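Local coordinates for 450aa long hypothetical fmu protein (Pyrococcus horikoshii, PDB 2YXL) that probably methylates cytosine at carbon 5 in RNA with S-adenosyl-L-methionine as methyl donor, at residues A319-A331 / L367-V379. Numbering follows the deposited sequence.
With SFG (sinefungin), chain B.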
# COMPACT_ATOMS: atom_id res chain seq x y z
N ALA A 319 4.60 12.46 17.42
CA ALA A 319 6.02 12.57 17.08
C ALA A 319 6.49 14.02 16.93
O ALA A 319 7.68 14.27 16.75
CB ALA A 319 6.33 11.77 15.83
N ARG A 320 5.56 14.97 17.00
CA ARG A 320 5.92 16.39 17.10
C ARG A 320 6.47 16.69 18.49
O ARG A 320 7.30 17.59 18.66
CB ARG A 320 4.74 17.30 16.76
CG ARG A 320 4.45 17.41 15.26
CD ARG A 320 3.17 16.67 14.88
NE ARG A 320 2.00 17.51 15.08
CZ ARG A 320 0.74 17.07 15.16
NH1 ARG A 320 0.47 15.77 15.07
NH2 ARG A 320 -0.25 17.93 15.34
N LYS A 321 5.99 15.93 19.48
CA LYS A 321 6.63 15.84 20.79
C LYS A 321 7.87 14.95 20.64
O LYS A 321 7.93 14.14 19.71
CB LYS A 321 5.67 15.26 21.83
CG LYS A 321 4.32 15.96 21.92
CD LYS A 321 3.37 15.22 22.85
CE LYS A 321 1.92 15.60 22.58
NZ LYS A 321 1.62 17.03 22.90
N ALA A 322 8.83 15.09 21.55
CA ALA A 322 10.19 14.55 21.37
C ALA A 322 10.86 15.32 20.23
O ALA A 322 10.59 15.05 19.06
CB ALA A 322 10.17 13.05 21.08
N PRO A 323 11.74 16.29 20.57
CA PRO A 323 12.34 16.67 21.87
C PRO A 323 11.39 16.80 23.06
O PRO A 323 10.17 16.85 22.89
CB PRO A 323 12.98 18.02 21.56
CG PRO A 323 13.31 17.95 20.13
CD PRO A 323 12.19 17.19 19.50
N GLU A 324 11.98 16.88 24.25
CA GLU A 324 11.27 16.84 25.55
C GLU A 324 10.30 15.66 25.75
O GLU A 324 9.25 15.79 26.39
CB GLU A 324 10.66 18.20 25.98
CG GLU A 324 10.17 19.15 24.87
CD GLU A 324 8.76 18.85 24.38
OE1 GLU A 324 8.04 18.07 25.04
OE2 GLU A 324 8.37 19.41 23.34
N ILE A 325 10.67 14.51 25.19
CA ILE A 325 10.09 13.21 25.54
C ILE A 325 11.25 12.23 25.71
O ILE A 325 11.29 11.47 26.68
CB ILE A 325 9.09 12.68 24.46
CG1 ILE A 325 7.81 13.53 24.41
CG2 ILE A 325 8.77 11.19 24.67
CD1 ILE A 325 6.89 13.43 25.63
N ILE A 326 12.18 12.27 24.77
CA ILE A 326 13.37 11.42 24.79
C ILE A 326 14.66 12.25 24.88
O ILE A 326 15.73 11.72 25.20
CB ILE A 326 13.43 10.46 23.57
CG1 ILE A 326 13.33 11.24 22.26
CG2 ILE A 326 12.33 9.40 23.68
CD1 ILE A 326 13.82 10.48 21.04
N GLY A 327 14.55 13.54 24.59
CA GLY A 327 15.68 14.46 24.66
C GLY A 327 15.83 15.32 23.42
O GLY A 327 15.16 15.09 22.41
N GLU A 328 16.72 16.31 23.50
CA GLU A 328 17.00 17.20 22.38
C GLU A 328 17.89 16.49 21.35
O GLU A 328 17.41 15.65 20.60
CB GLU A 328 17.64 18.51 22.87
CG GLU A 328 17.45 19.70 21.94
CD GLU A 328 16.11 20.40 22.12
OE1 GLU A 328 15.58 20.93 21.12
OE2 GLU A 328 15.58 20.42 23.26
N GLU A 329 19.18 16.82 21.33
CA GLU A 329 20.12 16.21 20.39
C GLU A 329 20.62 14.86 20.91
O GLU A 329 21.75 14.74 21.38
CB GLU A 329 21.30 17.16 20.11
CG GLU A 329 20.92 18.45 19.40
CD GLU A 329 22.10 19.38 19.17
OE1 GLU A 329 22.16 20.01 18.10
OE2 GLU A 329 22.97 19.48 20.06
N VAL A 330 19.76 13.85 20.81
CA VAL A 330 20.02 12.55 21.42
C VAL A 330 20.14 11.40 20.40
O VAL A 330 20.55 10.29 20.76
CB VAL A 330 18.95 12.22 22.52
CG1 VAL A 330 17.67 11.67 21.89
CG2 VAL A 330 19.51 11.26 23.56
N ALA A 331 19.80 11.67 19.14
CA ALA A 331 19.78 10.62 18.12
C ALA A 331 20.97 10.68 17.17
O ALA A 331 21.23 11.71 16.54
CB ALA A 331 18.47 10.67 17.34
N LEU A 367 1.97 18.45 7.79
CA LEU A 367 2.29 17.48 8.85
C LEU A 367 3.72 16.97 8.72
O LEU A 367 4.41 16.77 9.73
CB LEU A 367 1.30 16.32 8.87
CG LEU A 367 1.50 15.20 9.90
CD1 LEU A 367 1.47 15.72 11.35
CD2 LEU A 367 0.47 14.10 9.72
N GLN A 368 4.17 16.76 7.49
CA GLN A 368 5.54 16.32 7.21
C GLN A 368 6.56 17.36 7.65
O GLN A 368 7.60 17.02 8.22
CB GLN A 368 5.70 15.97 5.73
CG GLN A 368 4.93 14.72 5.30
CD GLN A 368 4.49 14.74 3.84
OE1 GLN A 368 4.94 15.57 3.05
NE2 GLN A 368 3.60 13.83 3.48
N ARG A 369 6.25 18.64 7.40
CA ARG A 369 7.12 19.75 7.79
C ARG A 369 7.31 19.87 9.30
O ARG A 369 8.42 20.13 9.76
CB ARG A 369 6.63 21.07 7.21
CG ARG A 369 6.79 21.20 5.70
CD ARG A 369 6.47 22.61 5.23
NE ARG A 369 6.10 22.66 3.82
CZ ARG A 369 5.76 23.78 3.17
NH1 ARG A 369 5.44 23.72 1.89
NH2 ARG A 369 5.75 24.95 3.80
N GLU A 370 6.24 19.68 10.06
CA GLU A 370 6.32 19.78 11.53
C GLU A 370 6.92 18.53 12.18
O GLU A 370 7.46 18.60 13.28
CB GLU A 370 4.97 20.19 12.16
CG GLU A 370 3.82 19.22 11.96
CD GLU A 370 2.46 19.84 12.26
OE1 GLU A 370 2.30 21.06 12.05
OE2 GLU A 370 1.55 19.10 12.68
N LEU A 371 6.83 17.39 11.50
CA LEU A 371 7.57 16.20 11.90
C LEU A 371 9.05 16.38 11.54
O LEU A 371 9.94 15.97 12.30
CB LEU A 371 7.00 14.94 11.25
CG LEU A 371 5.60 14.47 11.67
CD1 LEU A 371 5.13 13.36 10.76
CD2 LEU A 371 5.56 14.03 13.13
N LEU A 372 9.29 17.02 10.40
CA LEU A 372 10.63 17.31 9.90
C LEU A 372 11.38 18.26 10.83
O LEU A 372 12.58 18.07 11.07
CB LEU A 372 10.54 17.90 8.49
CG LEU A 372 11.62 17.66 7.43
CD1 LEU A 372 12.18 16.24 7.47
CD2 LEU A 372 11.06 17.98 6.06
N GLU A 373 10.68 19.26 11.35
CA GLU A 373 11.23 20.19 12.34
C GLU A 373 11.49 19.47 13.66
O GLU A 373 12.47 19.76 14.36
CB GLU A 373 10.30 21.39 12.55
CG GLU A 373 10.95 22.55 13.32
CD GLU A 373 9.94 23.57 13.83
OE1 GLU A 373 8.85 23.71 13.23
OE2 GLU A 373 10.25 24.26 14.83
N SER A 374 10.60 18.54 14.01
CA SER A 374 10.77 17.70 15.19
C SER A 374 11.95 16.74 15.02
O SER A 374 12.67 16.46 15.98
CB SER A 374 9.48 16.92 15.48
OG SER A 374 9.57 16.24 16.78
N ALA A 375 12.15 16.26 13.79
CA ALA A 375 13.28 15.38 13.47
C ALA A 375 14.61 16.12 13.57
O ALA A 375 15.56 15.62 14.18
CB ALA A 375 13.11 14.78 12.07
N ALA A 376 14.67 17.32 12.98
CA ALA A 376 15.88 18.14 12.96
C ALA A 376 16.49 18.30 14.34
O ALA A 376 17.70 18.15 14.51
CB ALA A 376 15.57 19.51 12.37
N ARG A 377 15.64 18.60 15.32
CA ARG A 377 16.08 18.89 16.68
C ARG A 377 16.50 17.65 17.47
O ARG A 377 17.10 17.76 18.54
CB ARG A 377 14.99 19.69 17.42
CG ARG A 377 14.84 21.12 16.92
CD ARG A 377 13.44 21.70 17.15
NE ARG A 377 13.15 21.94 18.56
CZ ARG A 377 12.08 21.47 19.21
NH1 ARG A 377 11.18 20.73 18.57
NH2 ARG A 377 11.91 21.75 20.49
N LEU A 378 16.21 16.46 16.92
CA LEU A 378 16.61 15.19 17.53
C LEU A 378 18.02 14.75 17.12
O LEU A 378 18.67 13.98 17.83
CB LEU A 378 15.60 14.09 17.22
CG LEU A 378 14.22 14.12 17.87
CD1 LEU A 378 13.32 13.09 17.19
CD2 LEU A 378 14.28 13.85 19.36
N VAL A 379 18.47 15.25 15.97
CA VAL A 379 19.74 14.83 15.38
C VAL A 379 20.95 15.44 16.10
O VAL A 379 20.98 16.64 16.37
CB VAL A 379 19.81 15.21 13.87
CG1 VAL A 379 21.01 14.56 13.20
CG2 VAL A 379 18.54 14.80 13.15
N SFG B . 7.59 3.51 8.57
CA SFG B . 6.45 2.57 8.62
C SFG B . 6.89 1.18 8.11
O SFG B . 6.22 0.20 8.50
OXT SFG B . 7.89 1.13 7.36
CB SFG B . 5.27 3.13 7.81
CG SFG B . 4.72 4.43 8.43
CD SFG B . 3.48 4.97 7.70
NE SFG B . 3.86 5.33 6.33
C5' SFG B . 2.91 6.24 8.38
C4' SFG B . 2.64 6.09 9.89
O4' SFG B . 2.77 7.42 10.45
C3' SFG B . 1.21 5.65 10.24
O3' SFG B . 1.28 4.43 11.01
C2' SFG B . 0.64 6.79 11.09
O2' SFG B . -0.12 6.29 12.20
C1' SFG B . 1.92 7.45 11.61
N9 SFG B . 1.77 8.86 12.05
C8 SFG B . 1.10 9.83 11.41
N7 SFG B . 1.20 10.97 12.10
C5 SFG B . 1.92 10.73 13.19
C6 SFG B . 2.35 11.51 14.26
N6 SFG B . 2.02 12.80 14.33
N1 SFG B . 3.10 10.94 15.22
C2 SFG B . 3.43 9.66 15.16
N3 SFG B . 3.04 8.89 14.15
C4 SFG B . 2.29 9.39 13.16
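Arg320 reaches along helix 361-376 to Glu370, and its NE lies 2.9 Å from Glu370 OE2 in a salt bridge. The carboxylate oxygen comes over one face of the guanidinium, the two planes only 20° apart, and Leu367 CD1 lies over the same face. Bends at chi2 and chi3 of Arg320 carry the guanidinium there; its NH1 also bridges to Asp318, predicted to bind the methyl donor. Carboxylates thus engage Arg320 through two different nitrogens, which probably steadies it beside the sinefungin adenine, whose N6 lies at the guanidinium edge. Beside it, Ala319 CB meets Leu371 CD2 at 3.6 Å, while Ala319 N donates to N1 of the adenine.

One turn on, Ser374 turns its hydroxyl, anti to the backbone N (chi1 -171°), into the bend of the loop. Its OG lies 2.7 Å from Ala319 O and 2.8 Å from Ala322 O, with Arg320 O a little farther, so several carbonyls surround one hydroxyl. A cis peptide bond precedes Pro323, whose ring lies across the Arg377 side chain at about a right angle, with CG 3.8 Å above the centre of the guanidinium. Glu328 OE1 approaches Arg377 obliquely, a long salt bridge that rests on charge alone. Leu378 supplies the apolar part of this end: its CD2 packs against the Pro323 ring and Ile326 CD1, and also meets Gly327 O (3.4 Å).

Leu378 O then accepts a hydrogen bond from Ala331 N (2.9 Å), where strands 331-337 and 379-380 begin to pair in parallel. The loop, running from strand 312-315 to strand 331-337 of the Rossmann-like methyltransferase sheet, lies along helix 361-376. Ile326 and Ala322 rest on strand 286-290, and Leu371 touches Leu336 of strand 331-337.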